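Local atomic coordinates of CELL WALL surface anchor family protein (PDB entry 2X9W), a protein that probably forms the backbone of the pneumococcal pilus as its major pilin RrgB, a cell-wall-anchored surface protein built from Cna-B-like domains. Residues K44-A49 with N110-V115; G265-K270 with R379-G384; Y294-A299 with A357-A362; Q335-V340 with S374-R379. The protein carries 1 engineered substitution. All coordinates share one frame; numbering follows the deposited sequence.

Contact 1 of 4, residues K44-A49 with N110-V115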
# COMPACT_ATOMS: atom_id res chain seq x y z
N LYS A 44 14.69 6.85 22.20
CA LYS A 44 15.65 7.23 23.23
C LYS A 44 14.92 7.48 24.54
O LYS A 44 14.04 8.34 24.60
CB LYS A 44 16.42 8.50 22.85
CG LYS A 44 17.18 8.43 21.55
CD LYS A 44 18.53 7.81 21.74
CE LYS A 44 19.35 7.90 20.47
NZ LYS A 44 20.70 7.28 20.64
N ILE A 45 15.30 6.76 25.58
CA ILE A 45 14.66 6.92 26.87
C ILE A 45 15.62 7.57 27.87
O ILE A 45 16.73 7.11 28.02
CB ILE A 45 14.19 5.54 27.40
CG1 ILE A 45 13.07 5.01 26.48
CG2 ILE A 45 13.70 5.65 28.85
CD1 ILE A 45 12.63 3.59 26.85
N PRO A 46 15.19 8.65 28.55
CA PRO A 46 16.12 9.41 29.41
C PRO A 46 16.56 8.60 30.62
O PRO A 46 15.87 7.67 31.04
CB PRO A 46 15.27 10.59 29.88
CG PRO A 46 13.88 10.07 29.81
CD PRO A 46 13.87 9.28 28.54
N ALA A 47 17.74 8.94 31.14
CA ALA A 47 18.20 8.38 32.41
C ALA A 47 17.15 8.54 33.48
O ALA A 47 16.46 9.56 33.50
CB ALA A 47 19.47 9.07 32.84
N LEU A 48 17.07 7.55 34.37
CA LEU A 48 16.19 7.59 35.56
C LEU A 48 14.68 7.54 35.27
O LEU A 48 13.86 8.04 36.05
CB LEU A 48 16.56 8.78 36.47
CG LEU A 48 18.05 8.80 36.85
CD1 LEU A 48 18.42 10.02 37.70
CD2 LEU A 48 18.44 7.48 37.57
N ALA A 49 14.31 6.94 34.15
CA ALA A 49 12.91 6.68 33.85
C ALA A 49 12.31 5.72 34.88
O ALA A 49 13.01 4.89 35.46
CB ALA A 49 12.76 6.09 32.44
N ASN A 110 21.33 5.01 34.56
CA ASN A 110 22.14 6.22 34.78
C ASN A 110 22.56 6.92 33.48
O ASN A 110 23.28 7.94 33.49
CB ASN A 110 23.35 5.91 35.68
CG ASN A 110 22.93 5.55 37.08
OD1 ASN A 110 22.01 6.16 37.63
ND2 ASN A 110 23.59 4.57 37.67
N ALA A 111 22.11 6.39 32.36
CA ALA A 111 22.36 7.06 31.09
C ALA A 111 21.18 6.82 30.16
O ALA A 111 20.41 5.90 30.36
CB ALA A 111 23.65 6.55 30.47
N GLU A 112 21.06 7.65 29.13
CA GLU A 112 20.06 7.47 28.08
C GLU A 112 20.12 6.06 27.52
O GLU A 112 21.20 5.53 27.26
CB GLU A 112 20.39 8.42 26.93
CG GLU A 112 19.28 8.71 25.92
CD GLU A 112 18.29 9.77 26.37
OE1 GLU A 112 18.60 10.55 27.31
OE2 GLU A 112 17.17 9.80 25.80
N LYS A 113 18.96 5.45 27.29
CA LYS A 113 18.94 4.12 26.69
C LYS A 113 18.38 4.22 25.30
O LYS A 113 17.42 4.96 25.06
CB LYS A 113 18.06 3.17 27.50
CG LYS A 113 18.32 3.15 28.96
CD LYS A 113 19.71 2.67 29.24
CE LYS A 113 19.84 1.20 28.98
NZ LYS A 113 20.96 0.71 29.83
N THR A 114 18.95 3.45 24.38
CA THR A 114 18.49 3.45 22.99
C THR A 114 17.81 2.11 22.67
O THR A 114 18.43 1.07 22.74
CB THR A 114 19.67 3.71 22.02
OG1 THR A 114 20.11 5.06 22.19
CG2 THR A 114 19.26 3.51 20.56
N VAL A 115 16.52 2.16 22.39
CA VAL A 115 15.77 0.97 21.94
C VAL A 115 15.65 1.03 20.44
O VAL A 115 15.28 2.07 19.85
CB VAL A 115 14.34 0.92 22.56
CG1 VAL A 115 13.68 -0.43 22.26
CG2 VAL A 115 14.41 1.19 24.09
O HOH W 1 19.77 10.89 29.79

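Contact 2 of 4, residues G265-K270 with R379-G384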
# COMPACT_ATOMS: atom_id res chain seq x y z
N GLY A 265 3.77 2.50 -13.03
CA GLY A 265 3.02 1.73 -14.03
C GLY A 265 3.02 2.36 -15.42
O GLY A 265 3.55 3.44 -15.59
N LYS A 266 2.41 1.69 -16.40
CA LYS A 266 2.27 2.26 -17.76
C LYS A 266 1.02 1.74 -18.46
O LYS A 266 0.66 0.57 -18.31
CB LYS A 266 3.50 1.92 -18.61
CG LYS A 266 3.58 2.69 -19.90
CD LYS A 266 3.93 4.19 -19.69
CE LYS A 266 3.93 4.89 -21.05
NZ LYS A 266 2.50 5.13 -21.47
N LYS A 267 0.37 2.63 -19.22
CA LYS A 267 -0.83 2.28 -19.97
C LYS A 267 -0.56 2.36 -21.46
O LYS A 267 0.22 3.21 -21.93
CB LYS A 267 -2.00 3.21 -19.60
CG LYS A 267 -2.39 3.05 -18.14
CD LYS A 267 -3.67 3.74 -17.70
CE LYS A 267 -3.53 5.20 -17.73
NZ LYS A 267 -3.97 5.81 -16.43
N PHE A 268 -1.21 1.48 -22.20
CA PHE A 268 -1.05 1.46 -23.66
C PHE A 268 -2.39 1.29 -24.34
O PHE A 268 -3.34 0.80 -23.75
CB PHE A 268 -0.18 0.28 -24.14
CG PHE A 268 1.18 0.20 -23.50
CD1 PHE A 268 2.25 0.91 -24.05
CD2 PHE A 268 1.38 -0.58 -22.37
CE1 PHE A 268 3.50 0.85 -23.48
CE2 PHE A 268 2.65 -0.66 -21.79
CZ PHE A 268 3.71 0.06 -22.35
N VAL A 269 -2.43 1.68 -25.61
CA VAL A 269 -3.59 1.40 -26.45
C VAL A 269 -3.16 0.85 -27.80
O VAL A 269 -2.41 1.50 -28.52
CB VAL A 269 -4.47 2.68 -26.65
CG1 VAL A 269 -5.64 2.36 -27.59
CG2 VAL A 269 -5.01 3.15 -25.28
N LYS A 270 -3.65 -0.35 -28.14
CA LYS A 270 -3.34 -0.98 -29.41
C LYS A 270 -4.23 -0.39 -30.47
O LYS A 270 -5.44 -0.47 -30.35
CB LYS A 270 -3.63 -2.49 -29.34
CG LYS A 270 -3.04 -3.26 -30.52
CD LYS A 270 -1.54 -3.07 -30.55
CE LYS A 270 -0.89 -3.86 -31.70
NZ LYS A 270 -1.32 -3.39 -33.05
N ARG A 379 -7.05 -1.43 -24.90
CA ARG A 379 -6.35 -1.13 -23.64
C ARG A 379 -5.56 -2.30 -23.09
O ARG A 379 -6.01 -3.44 -23.12
CB ARG A 379 -7.35 -0.68 -22.56
CG ARG A 379 -7.95 0.70 -22.84
CD ARG A 379 -9.07 1.03 -21.87
NE ARG A 379 -10.11 0.00 -21.85
CZ ARG A 379 -11.39 0.26 -21.59
NH1 ARG A 379 -12.28 -0.73 -21.60
NH2 ARG A 379 -11.77 1.52 -21.34
N PHE A 380 -4.36 -2.00 -22.61
CA PHE A 380 -3.62 -2.95 -21.76
C PHE A 380 -2.66 -2.16 -20.89
O PHE A 380 -2.30 -1.04 -21.26
CB PHE A 380 -2.91 -4.06 -22.55
CG PHE A 380 -1.90 -3.59 -23.59
CD1 PHE A 380 -2.32 -3.13 -24.84
CD2 PHE A 380 -0.54 -3.69 -23.34
CE1 PHE A 380 -1.39 -2.73 -25.81
CE2 PHE A 380 0.42 -3.33 -24.32
CZ PHE A 380 -0.01 -2.84 -25.56
N GLU A 381 -2.28 -2.71 -19.74
CA GLU A 381 -1.41 -1.99 -18.83
C GLU A 381 -0.54 -2.90 -17.97
O GLU A 381 -0.83 -4.09 -17.81
CB GLU A 381 -2.23 -1.11 -17.89
CG GLU A 381 -3.20 -1.85 -16.99
CD GLU A 381 -3.92 -0.86 -16.09
OE1 GLU A 381 -4.58 0.05 -16.62
OE2 GLU A 381 -3.84 -0.96 -14.87
N ILE A 382 0.50 -2.31 -17.40
CA ILE A 382 1.36 -3.02 -16.47
C ILE A 382 1.54 -2.15 -15.22
O ILE A 382 1.71 -0.94 -15.32
CB ILE A 382 2.72 -3.39 -17.12
CG1 ILE A 382 3.62 -4.14 -16.12
CG2 ILE A 382 3.47 -2.16 -17.67
CD1 ILE A 382 3.16 -5.58 -15.85
N THR A 383 1.45 -2.77 -14.05
CA THR A 383 1.52 -2.07 -12.78
C THR A 383 2.49 -2.78 -11.83
O THR A 383 2.82 -3.96 -12.05
CB THR A 383 0.11 -1.98 -12.07
OG1 THR A 383 -0.29 -3.26 -11.60
CG2 THR A 383 -1.00 -1.40 -12.98
N GLY A 384 2.96 -2.06 -10.81
CA GLY A 384 3.77 -2.64 -9.73
C GLY A 384 5.27 -2.57 -9.97
O GLY A 384 6.04 -3.30 -9.33

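Contact 3 of 4, residues Y294-A299 with A357-A362. With GOL (glycerol), chain C.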
# COMPACT_ATOMS: atom_id res chain seq x y z
N TYR A 294 12.98 -11.53 -20.19
CA TYR A 294 11.55 -11.22 -20.14
C TYR A 294 11.03 -11.16 -18.73
O TYR A 294 11.45 -11.92 -17.85
CB TYR A 294 10.78 -12.30 -20.93
CG TYR A 294 11.25 -12.37 -22.35
CD1 TYR A 294 10.68 -11.56 -23.33
CD2 TYR A 294 12.29 -13.22 -22.72
CE1 TYR A 294 11.11 -11.61 -24.64
CE2 TYR A 294 12.73 -13.26 -24.02
CZ TYR A 294 12.15 -12.45 -24.97
OH TYR A 294 12.59 -12.50 -26.25
N LEU A 295 10.10 -10.23 -18.49
CA LEU A 295 9.54 -10.02 -17.16
C LEU A 295 8.60 -11.17 -16.73
O LEU A 295 7.66 -11.49 -17.43
CB LEU A 295 8.78 -8.68 -17.13
CG LEU A 295 8.25 -8.31 -15.75
CD1 LEU A 295 9.40 -8.08 -14.74
CD2 LEU A 295 7.34 -7.08 -15.84
N ALA A 296 8.88 -11.79 -15.58
CA ALA A 296 8.04 -12.90 -15.11
C ALA A 296 7.70 -12.73 -13.64
O ALA A 296 8.44 -12.10 -12.89
CB ALA A 296 8.79 -14.23 -15.30
N ARG A 297 6.59 -13.30 -13.20
CA ARG A 297 6.39 -13.37 -11.77
C ARG A 297 7.17 -14.55 -11.18
O ARG A 297 7.37 -15.57 -11.85
CB ARG A 297 4.90 -13.36 -11.38
CG ARG A 297 4.04 -14.54 -11.84
CD ARG A 297 2.61 -14.04 -12.01
NE ARG A 297 2.14 -14.84 -13.07
CZ ARG A 297 1.68 -14.46 -14.24
NH1 ARG A 297 1.41 -15.46 -15.04
NH2 ARG A 297 1.45 -13.18 -14.64
N LYS A 298 7.64 -14.42 -9.94
CA LYS A 298 8.40 -15.51 -9.32
C LYS A 298 7.48 -16.63 -8.90
O LYS A 298 6.52 -16.40 -8.13
CB LYS A 298 9.10 -15.03 -8.06
CG LYS A 298 10.28 -14.15 -8.28
CD LYS A 298 11.08 -14.07 -6.94
CE LYS A 298 12.38 -13.31 -7.13
NZ LYS A 298 12.86 -12.66 -5.86
N ALA A 299 7.79 -17.83 -9.35
CA ALA A 299 6.92 -18.98 -9.15
C ALA A 299 6.66 -19.22 -7.67
O ALA A 299 5.52 -19.47 -7.29
CB ALA A 299 7.49 -20.24 -9.83
N ALA A 357 5.81 -10.95 -7.09
CA ALA A 357 7.23 -10.61 -7.15
C ALA A 357 7.72 -10.85 -8.57
O ALA A 357 7.14 -11.67 -9.29
CB ALA A 357 8.05 -11.45 -6.13
N PHE A 358 8.76 -10.14 -8.98
CA PHE A 358 9.21 -10.22 -10.36
C PHE A 358 10.63 -10.72 -10.50
O PHE A 358 11.45 -10.52 -9.60
CB PHE A 358 9.18 -8.83 -11.01
CG PHE A 358 7.82 -8.27 -11.17
CD1 PHE A 358 6.92 -8.84 -12.07
CD2 PHE A 358 7.44 -7.15 -10.45
CE1 PHE A 358 5.64 -8.30 -12.23
CE2 PHE A 358 6.18 -6.59 -10.62
CZ PHE A 358 5.27 -7.17 -11.50
N GLU A 359 10.94 -11.31 -11.64
CA GLU A 359 12.32 -11.65 -11.97
C GLU A 359 12.42 -11.64 -13.48
O GLU A 359 11.39 -11.64 -14.16
CB GLU A 359 12.67 -13.04 -11.42
CG GLU A 359 11.89 -14.17 -12.05
CD GLU A 359 12.20 -15.53 -11.40
OE1 GLU A 359 13.00 -15.58 -10.45
OE2 GLU A 359 11.65 -16.56 -11.85
N TRP A 360 13.64 -11.62 -14.02
CA TRP A 360 13.85 -11.60 -15.46
C TRP A 360 14.31 -12.98 -15.95
O TRP A 360 15.25 -13.57 -15.42
CB TRP A 360 14.93 -10.56 -15.79
CG TRP A 360 14.47 -9.18 -15.56
CD1 TRP A 360 14.78 -8.39 -14.49
CD2 TRP A 360 13.62 -8.41 -16.41
NE1 TRP A 360 14.16 -7.17 -14.63
CE2 TRP A 360 13.44 -7.16 -15.80
CE3 TRP A 360 12.99 -8.66 -17.64
CZ2 TRP A 360 12.65 -6.15 -16.37
CZ3 TRP A 360 12.21 -7.67 -18.21
CH2 TRP A 360 12.04 -6.42 -17.57
N VAL A 361 13.65 -13.51 -16.96
CA VAL A 361 13.97 -14.88 -17.41
C VAL A 361 14.42 -14.90 -18.87
O VAL A 361 14.08 -14.01 -19.65
CB VAL A 361 12.80 -15.89 -17.16
CG1 VAL A 361 12.46 -15.94 -15.68
CG2 VAL A 361 11.54 -15.56 -18.04
N ALA A 362 15.18 -15.94 -19.22
CA ALA A 362 15.82 -16.06 -20.53
C ALA A 362 14.84 -16.38 -21.65
O ALA A 362 14.99 -15.90 -22.77
CB ALA A 362 16.91 -17.16 -20.48
C1 GOL C . 10.26 -8.30 -5.95
O1 GOL C . 9.64 -8.15 -7.21
C2 GOL C . 11.76 -8.34 -6.10
O2 GOL C . 12.39 -8.97 -4.99
C3 GOL C . 12.03 -9.23 -7.28
O3 GOL C . 11.48 -10.47 -6.97
O HOH W 2 4.87 -13.99 -8.07

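Contact 4 of 4, residues Q335-V340 with S374-R379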
# COMPACT_ATOMS: atom_id res chain seq x y z
N GLN A 335 -22.07 -3.74 -27.26
CA GLN A 335 -22.35 -4.94 -26.47
C GLN A 335 -21.37 -6.07 -26.73
O GLN A 335 -21.00 -6.80 -25.81
CB GLN A 335 -23.77 -5.45 -26.73
CG GLN A 335 -24.88 -4.49 -26.35
CD GLN A 335 -25.37 -3.65 -27.52
OE1 GLN A 335 -24.58 -3.02 -28.23
NE2 GLN A 335 -26.68 -3.63 -27.72
N GLU A 336 -20.96 -6.23 -27.98
CA GLU A 336 -19.94 -7.22 -28.31
C GLU A 336 -18.56 -6.86 -27.74
O GLU A 336 -17.83 -7.74 -27.29
CB GLU A 336 -19.83 -7.41 -29.82
CG GLU A 336 -21.03 -8.10 -30.43
CD GLU A 336 -21.33 -9.43 -29.77
OE1 GLU A 336 -20.37 -10.17 -29.43
OE2 GLU A 336 -22.52 -9.75 -29.58
N LYS A 337 -18.21 -5.57 -27.78
CA LYS A 337 -16.96 -5.11 -27.20
C LYS A 337 -16.95 -5.32 -25.69
O LYS A 337 -15.91 -5.62 -25.10
CB LYS A 337 -16.71 -3.63 -27.54
CG LYS A 337 -16.58 -3.39 -29.05
CD LYS A 337 -16.17 -1.96 -29.35
CE LYS A 337 -16.10 -1.71 -30.84
NZ LYS A 337 -15.81 -0.28 -31.12
N GLU A 338 -18.11 -5.15 -25.07
CA GLU A 338 -18.23 -5.31 -23.63
C GLU A 338 -17.90 -6.74 -23.16
O GLU A 338 -17.30 -6.91 -22.12
CB GLU A 338 -19.63 -4.91 -23.18
CG GLU A 338 -19.78 -4.79 -21.68
CD GLU A 338 -21.11 -4.14 -21.29
OE1 GLU A 338 -21.90 -3.79 -22.19
OE2 GLU A 338 -21.35 -3.99 -20.06
N LYS A 339 -18.32 -7.75 -23.91
CA LYS A 339 -17.96 -9.13 -23.60
C LYS A 339 -16.45 -9.29 -23.57
O LYS A 339 -15.91 -9.94 -22.67
CB LYS A 339 -18.54 -10.10 -24.63
CG LYS A 339 -20.06 -10.10 -24.69
CD LYS A 339 -20.53 -11.09 -25.75
CE LYS A 339 -22.04 -11.11 -25.90
NZ LYS A 339 -22.43 -11.95 -27.07
N VAL A 340 -15.76 -8.73 -24.57
CA VAL A 340 -14.28 -8.80 -24.58
C VAL A 340 -13.69 -8.03 -23.39
O VAL A 340 -12.84 -8.56 -22.67
CB VAL A 340 -13.70 -8.23 -25.89
CG1 VAL A 340 -12.17 -8.20 -25.83
CG2 VAL A 340 -14.18 -9.05 -27.11
N SER A 374 -4.70 -6.92 -25.20
CA SER A 374 -5.49 -5.70 -25.42
C SER A 374 -6.98 -6.01 -25.42
O SER A 374 -7.43 -6.99 -26.02
CB SER A 374 -5.09 -4.99 -26.73
OG SER A 374 -5.41 -5.79 -27.88
N ASP A 375 -7.77 -5.15 -24.78
CA ASP A 375 -9.22 -5.32 -24.80
C ASP A 375 -9.86 -4.73 -26.08
O ASP A 375 -9.14 -4.37 -27.01
CB ASP A 375 -9.83 -4.79 -23.49
CG ASP A 375 -9.89 -3.28 -23.42
OD1 ASP A 375 -9.60 -2.60 -24.44
OD2 ASP A 375 -10.24 -2.78 -22.32
N ALA A 376 -11.19 -4.67 -26.16
CA ALA A 376 -11.84 -4.15 -27.37
C ALA A 376 -11.73 -2.64 -27.54
O ALA A 376 -12.10 -2.12 -28.58
CB ALA A 376 -13.34 -4.61 -27.50
N GLN A 377 -11.25 -1.93 -26.53
CA GLN A 377 -10.85 -0.52 -26.70
C GLN A 377 -9.34 -0.42 -26.88
O GLN A 377 -8.78 0.68 -26.79
CB GLN A 377 -11.26 0.32 -25.49
CG GLN A 377 -12.72 0.12 -25.11
CD GLN A 377 -13.66 0.56 -26.20
OE1 GLN A 377 -13.35 1.47 -26.98
NE2 GLN A 377 -14.82 -0.08 -26.27
N GLY A 378 -8.70 -1.56 -27.10
CA GLY A 378 -7.27 -1.62 -27.31
C GLY A 378 -6.41 -1.47 -26.06
O GLY A 378 -5.19 -1.42 -26.18
N ARG A 379 -7.05 -1.43 -24.90
CA ARG A 379 -6.35 -1.13 -23.64
C ARG A 379 -5.56 -2.30 -23.09
O ARG A 379 -6.01 -3.44 -23.12
CB ARG A 379 -7.35 -0.68 -22.56
CG ARG A 379 -7.95 0.70 -22.84
CD ARG A 379 -9.07 1.03 -21.87
NE ARG A 379 -10.11 0.00 -21.85
CZ ARG A 379 -11.39 0.26 -21.59
NH1 ARG A 379 -12.28 -0.73 -21.60
NH2 ARG A 379 -11.77 1.52 -21.34
O HOH W 3 -13.17 0.10 -30.14

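Contact 1 of 4, residues K44-A49 with N110-V115
Ile45 and Lys113 form a hydrogen-bonded antiparallel pair: Ile45 N gives its proton to Lys113 O at 2.8 Å, and Lys113 N returns one to Ile45 O at 2.9 Å. One step along, in the non-hydrogen-bonded pair, Lys44 and Thr114 run side by side and point the same way. The Lys44 chain bends at its second torsion (chi2 -85°), which carries Lys44 NZ over to Thr114 OG1, a hydrogen bond of 2.8 Å. Beyond Ile45 the strands give way to loops. Water 1 spans them, accepting from Ala47 N and donating to Glu112 OE1. This is the end of the ladder between strands 36-45 and 113-123, inside the antiparallel sheet of a Cna-B-like pilin domain, where Pro46 to Ala49 make a type II beta turn. The Glu112 carboxylate folds back along the opposite backbone: OE2 lies 3.3 Å from Lys44 CB and OE1 3.4 Å from Pro46 CA, while its charge stays well away from the Lys44 ammonium. On the other face of the sheet Ile45 CD1 meets Val115 CG2 at 4.1 Å, and Val106 of helix 100-106 packs on both. Lys113 NZ turns away to Gln109 OE1. Farther out, Ala47 CB rests on the Asn110-Ala111 peptide and Leu48 CD2 touches Asn110 OD1 at 3.8 Å.

Contact 2 of 4, residues G265-K270 with R379-G384
Residues 265-270 and 379-383 are neighbouring antiparallel strands, buried in a mixed sheet, and their axes pass 4.8 Å apart at 175°. The ladder alternates regularly, with Lys266-Ile382 and Phe268-Phe380 as its hydrogen-bonded pairs. Lys266 N meets Ile382 O at 2.9 Å; the longest of the four bonds, Phe380 N to Phe268 O, stretches to 3.2 Å. The two phenylalanines of one pair dominate the packing. Phe380 has CG wedged between its backbone N and carbonyl carbon (chi1 58°), which swings the ring across to the other strand, where one face receives Phe268 CB, 3.6 Å from the Phe380 ring centroid, in a CH-pi contact. The rings are inclined by only 20° yet displaced laterally past one another, centroids 5.0 Å apart, so little of one lies over the other. Ile382 CG2 approaches the edge of the Phe268 ring, and the backbone N of Lys270 that of Phe380. On the other face of the sheet the Lys267 methylenes lie along Glu381, Lys267 CG 4.2 Å from Glu381 CB and Lys267 CD 4.0 Å from Glu381 OE1. Their polar ends go elsewhere: Lys267 NZ to Asp434 and Tyr417 O, Glu381 OE2 to Tyr417 OH. Lys270 NZ is linked covalently to Asn440 CG, an intramolecular isopeptide bond of the kind known in Gram-positive pilins, which ties the strand to the chain's end. Strand 436-439 runs parallel to 260-271 as its further partner; Val438 and Leu392 of strand 388-394 pack on both phenylalanines, while helix 334-354 reaches Glu381 and Thr383 through Asn348 and Ile352.

Contact 3 of 4, residues Y294-A299 with A357-A362
Leu295 lies between two aromatic side chains of the opposite strand, its CD1 3.7 Å from Phe358 CD1 and over one face of the Trp360 ring system. Leu295 CD1 lies 4.2 Å from the centroid of the six-membered Trp360 ring, toward its rim, a CH-pi contact, while Leu295 CB meets Trp360 CZ3. The motif is a two-stranded antiparallel ribbon, 294-297 with 358-361, whose strands cross at 137° and are joined by the long excursion that carries helices 304-325 and 334-354. Leucine CG stands opposite its backbone N (chi1 -175°), which, with chi2 at 64°, brings CD1 and, less closely, CD2 to the Phe358 ring. On the other face of the ribbon Ala296 CB touches Val361 CG1 at 4.1 Å, and the Tyr294 ring presents its edge to Ala362 O. Behind these side chains run the backbone bonds of two pairs, Tyr294-Val361 and Ala296-Glu359. A fifth bond, Lys298 N to Ala357 O at 2.9 Å, prolongs the ladder past the strand. The extended Lys298 chain crosses Glu359, CG lying 3.8 Å from Glu359 OE1, yet the opposite charges do not meet. Leu385 packs on both Leu295 and Phe358, joining the ribbon to the end of strand 379-385, and Ile285 also touches Leu295. Arg297 leads away to Asn355 OD1 and to Val351 and Ala354 of helix 334-354. A glycerol, probably from the crystallisation liquor, sits at the strand's start, where its O1 accepts from Phe358 N at 2.8 Å.

Contact 4 of 4, residues Q335-V340 with S374-R379
The Ala376 methyl points toward helix 334-354, meeting Lys337 CB at 3.5 Å and Val340 CB at 4.0 Å, one helical turn apart. Ala376 is the second residue of a type I beta turn, Asp375 to Gly378, which leads into strand 379-385, so the contact docks a turn on the flank of a helix. With CG1 turned away from the backbone N of its own residue (chi1 175°), Val340 reaches the turn's backbone, CG1 lying 3.7 Å from Ala376 N. The long Lys337 chain, extended beyond CG, runs past Ala376 toward Gln377, whose side chain it crosses at about a right angle, CD against NE2. No direct hydrogen bond joins the two segments; water 3 supplies the polar link, accepting from Lys337 NZ and donating to Ala376 O, with a weak bond to Gln377 OE1. Tyr324 of helix 304-325 packs against Lys337, Val340 and Ala376 together, and Asp341, next along the helix, accepts from Ala376 N. Inside the turn, Asp375 does the positioning. Its OD1 takes Gln377 N, making an Asx turn, and Arg379 N, the two donors coming from opposite faces of the carboxylate. Arg379 approaches OD2 with the NE edge of its guanidinium, NE and NH1 both donating to it in the guanidinium plane, so the carboxylate accepts four bonds and its rotation is fixed. This pairing would probably stabilise the ionised acid, which has Asp341 close by. Gln377 CG lies over one guanidinium face, and Arg379 NE meets the syn lone pair of Asp375 OD2 at 2.8 Å.

How the contacts relate
Contacts 2 and 4 are buried, while contacts 1 and 3 are partly buried and open toward the surface. Contact 1 stands apart, in the Cna-B-like domain near the N-terminal part of the chain, its centre about 52 Å from that of contact 2. The other three belong together: contacts 2 and 4 share Arg379 and touch where Lys270 N probably bonds Gly378 O, and contact 3 reaches contact 2 through the Phe358 ring beside Gly384 O. Both 3 and 4 are nested in the chain loop that contact 2 closes, helix 334-354 leading from one to the other. Contacts 1 to 3 are antiparallel strand ladders, with aromatic packing in 2 and 3; contact 4 joins helix to turn by small aliphatic contacts and a bridging water.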